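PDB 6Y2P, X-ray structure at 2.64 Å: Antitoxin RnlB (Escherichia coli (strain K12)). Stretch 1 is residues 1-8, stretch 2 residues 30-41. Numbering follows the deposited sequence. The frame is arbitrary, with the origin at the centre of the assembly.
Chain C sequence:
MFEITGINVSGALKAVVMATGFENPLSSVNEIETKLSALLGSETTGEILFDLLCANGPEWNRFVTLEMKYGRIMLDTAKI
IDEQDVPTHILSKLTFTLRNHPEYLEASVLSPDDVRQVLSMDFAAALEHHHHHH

Stretch 1 (1-8) MFEITGIN
Stretch 2 30-41: NEIETKLSALLG

Residues 2-7 form a strand that packs along helix 30-39, which begins earlier in the chain. The two run in roughly the same direction, at 33°, with axes 10.4 Å apart at closest approach. CA atoms pair as Phe-2 with Ile-32 (7.9 Å), Ile-4 with Leu-36 (8.3 Å) and Ile-7 with Leu-40 (7.8 Å).

The aromatic contact is the tightest. Phe-2 (phi/psi -147/163, chi1 p, chi2 -88°) points toward the helix. Ile-32 CG1 lies over one face of the Phe-2 ring, 3.6 Å from the ring centroid and 11° off the normal, a CH-pi contact. Ile-32 chi1 is m. Lys-35 CB meets the ring edge, 4.5 Å from Phe-2 CZ; the lysine is modelled only to CB. Glu-31 CB lies 4.2 Å from Phe-2 CE1.

The remaining contacts are aliphatic. Ile-4 (-79/115, chi1 m) places CG1 3.9 Å from Leu-36 CD2. Leu-36 leaves its backbone sideways, but its m,t rotamer brings the end nearer. Ile-7 (-136/129, chi1 -94°) sets CG2 4.3 Å from Leu-40 CG and CG1 4.5 Å from Leu-39 CB.

No hydrogen bond joins the stretches among the modelled atoms. Within the helix, Leu-36 N donates a hydrogen bond to Ile-32 O at 3.0 Å and Leu-40 N donates a hydrogen bond to Leu-36 O at 2.5 Å. Leu-40 (-115/-168, chi1 m) is the first residue to leave helical phi/psi.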

# COMPACT_ATOMS: atom_id res chain seq x y z
N MET C 1 6.68 14.63 30.90
CA MET C 1 6.77 14.28 29.49
C MET C 1 8.20 13.91 29.12
O MET C 1 8.47 13.29 28.07
CB MET C 1 6.29 15.43 28.63
CG MET C 1 5.91 15.00 27.24
SD MET C 1 5.18 16.34 26.32
CE MET C 1 3.68 16.61 27.27
N PHE C 2 9.09 14.27 30.03
CA PHE C 2 10.51 14.07 29.86
C PHE C 2 11.11 13.79 31.22
O PHE C 2 10.53 14.14 32.25
CB PHE C 2 11.18 15.30 29.24
CG PHE C 2 11.06 16.53 30.07
CD1 PHE C 2 9.96 17.35 29.95
CD2 PHE C 2 12.03 16.84 31.01
CE1 PHE C 2 9.83 18.49 30.76
CE2 PHE C 2 11.91 17.98 31.81
CZ PHE C 2 10.81 18.79 31.68
N GLU C 3 12.32 13.24 31.20
CA GLU C 3 13.16 12.99 32.36
C GLU C 3 14.60 13.32 32.00
O GLU C 3 15.11 12.82 30.99
CB GLU C 3 13.09 11.54 32.83
CG GLU C 3 14.16 11.18 33.87
CD GLU C 3 13.73 10.03 34.78
OE1 GLU C 3 12.69 9.41 34.47
OE2 GLU C 3 14.41 9.76 35.80
N ILE C 4 15.23 14.19 32.78
CA ILE C 4 16.66 14.42 32.62
C ILE C 4 17.43 13.29 33.28
O ILE C 4 17.38 13.12 34.50
CB ILE C 4 17.05 15.80 33.16
CG1 ILE C 4 16.48 16.83 32.20
CG2 ILE C 4 18.56 15.96 33.17
CD1 ILE C 4 15.46 17.74 32.78
N THR C 5 18.15 12.51 32.47
CA THR C 5 18.90 11.36 32.95
C THR C 5 20.35 11.69 33.26
O THR C 5 20.94 11.07 34.15
CB THR C 5 18.85 10.23 31.91
OG1 THR C 5 19.30 10.72 30.65
CG2 THR C 5 17.43 9.69 31.78
N GLY C 6 20.93 12.69 32.58
CA GLY C 6 22.31 13.06 32.84
C GLY C 6 22.53 14.54 32.66
O GLY C 6 21.89 15.20 31.84
N ILE C 7 23.46 15.06 33.46
CA ILE C 7 23.77 16.48 33.56
C ILE C 7 25.29 16.60 33.58
O ILE C 7 25.95 15.92 34.37
CB ILE C 7 23.15 17.11 34.82
CG1 ILE C 7 21.79 17.73 34.49
CG2 ILE C 7 24.03 18.17 35.43
N ASN C 8 25.85 17.45 32.73
CA ASN C 8 27.29 17.71 32.75
C ASN C 8 27.53 19.21 32.67
O ASN C 8 27.53 19.79 31.58
CB ASN C 8 28.02 16.98 31.61
CG ASN C 8 28.60 15.64 32.05
OD1 ASN C 8 29.78 15.35 31.80
ND2 ASN C 8 27.78 14.82 32.69
N ASN C 30 9.78 24.50 26.10
CA ASN C 30 9.97 25.66 26.97
C ASN C 30 10.07 25.15 28.42
O ASN C 30 10.97 25.58 29.16
CB ASN C 30 8.90 26.75 26.69
CG ASN C 30 8.57 27.68 27.88
OD1 ASN C 30 9.29 27.75 28.86
ND2 ASN C 30 7.57 28.53 27.66
N GLU C 31 9.27 24.14 28.80
CA GLU C 31 9.41 23.52 30.13
C GLU C 31 10.81 22.96 30.33
O GLU C 31 11.44 23.20 31.37
CB GLU C 31 8.39 22.39 30.33
CG GLU C 31 6.93 22.80 30.56
CD GLU C 31 6.05 22.55 29.35
OE2 GLU C 31 6.42 23.01 28.24
N ILE C 32 11.34 22.24 29.33
CA ILE C 32 12.69 21.68 29.47
C ILE C 32 13.70 22.80 29.68
O ILE C 32 14.63 22.67 30.48
CB ILE C 32 13.06 20.78 28.27
CG1 ILE C 32 12.07 19.64 28.12
CG2 ILE C 32 14.49 20.19 28.38
CD1 ILE C 32 11.54 19.55 26.74
N GLU C 33 13.49 23.95 29.04
CA GLU C 33 14.44 25.05 29.20
C GLU C 33 14.51 25.50 30.65
O GLU C 33 15.60 25.74 31.19
CB GLU C 33 14.06 26.21 28.29
CG GLU C 33 14.59 26.05 26.89
CD GLU C 33 13.98 27.04 25.92
OE1 GLU C 33 14.54 27.19 24.81
OE2 GLU C 33 12.95 27.66 26.26
N THR C 34 13.36 25.61 31.33
CA THR C 34 13.41 26.14 32.69
C THR C 34 13.94 25.10 33.69
O THR C 34 14.79 25.43 34.53
CB THR C 34 12.03 26.69 33.10
OG1 THR C 34 11.12 25.63 33.32
CG2 THR C 34 11.48 27.61 32.01
N LYS C 35 13.53 23.84 33.55
CA LYS C 35 14.05 22.83 34.47
C LYS C 35 15.57 22.69 34.36
O LYS C 35 16.26 22.60 35.38
CB LYS C 35 13.36 21.49 34.23
N LEU C 36 16.12 22.71 33.13
CA LEU C 36 17.57 22.65 32.97
C LEU C 36 18.23 23.85 33.62
O LEU C 36 19.27 23.74 34.29
CB LEU C 36 17.94 22.64 31.49
CG LEU C 36 17.63 21.33 30.80
CD1 LEU C 36 18.01 21.43 29.35
CD2 LEU C 36 18.34 20.18 31.50
N SER C 37 17.58 25.00 33.46
CA SER C 37 18.03 26.22 34.07
C SER C 37 17.99 26.16 35.59
O SER C 37 18.73 26.90 36.24
CB SER C 37 17.14 27.32 33.47
OG SER C 37 16.91 28.39 34.32
N ALA C 38 17.17 25.27 36.16
CA ALA C 38 17.17 24.99 37.59
C ALA C 38 18.28 24.01 37.99
O ALA C 38 18.80 24.09 39.11
CB ALA C 38 15.81 24.45 38.05
N LEU C 39 18.62 23.07 37.09
CA LEU C 39 19.63 22.06 37.38
C LEU C 39 21.03 22.53 37.00
O LEU C 39 21.98 22.25 37.75
CB LEU C 39 19.28 20.76 36.63
N LEU C 40 21.17 23.31 35.93
CA LEU C 40 22.43 23.88 35.47
C LEU C 40 22.37 25.41 35.59
O LEU C 40 21.46 25.96 36.22
CB LEU C 40 22.74 23.44 34.04
CG LEU C 40 22.95 21.95 33.76
CD2 LEU C 40 22.57 21.69 32.32
N GLY C 41 23.35 26.10 35.00
CA GLY C 41 23.33 27.55 34.99
C GLY C 41 22.11 28.12 34.27
O GLY C 41 21.50 27.48 33.40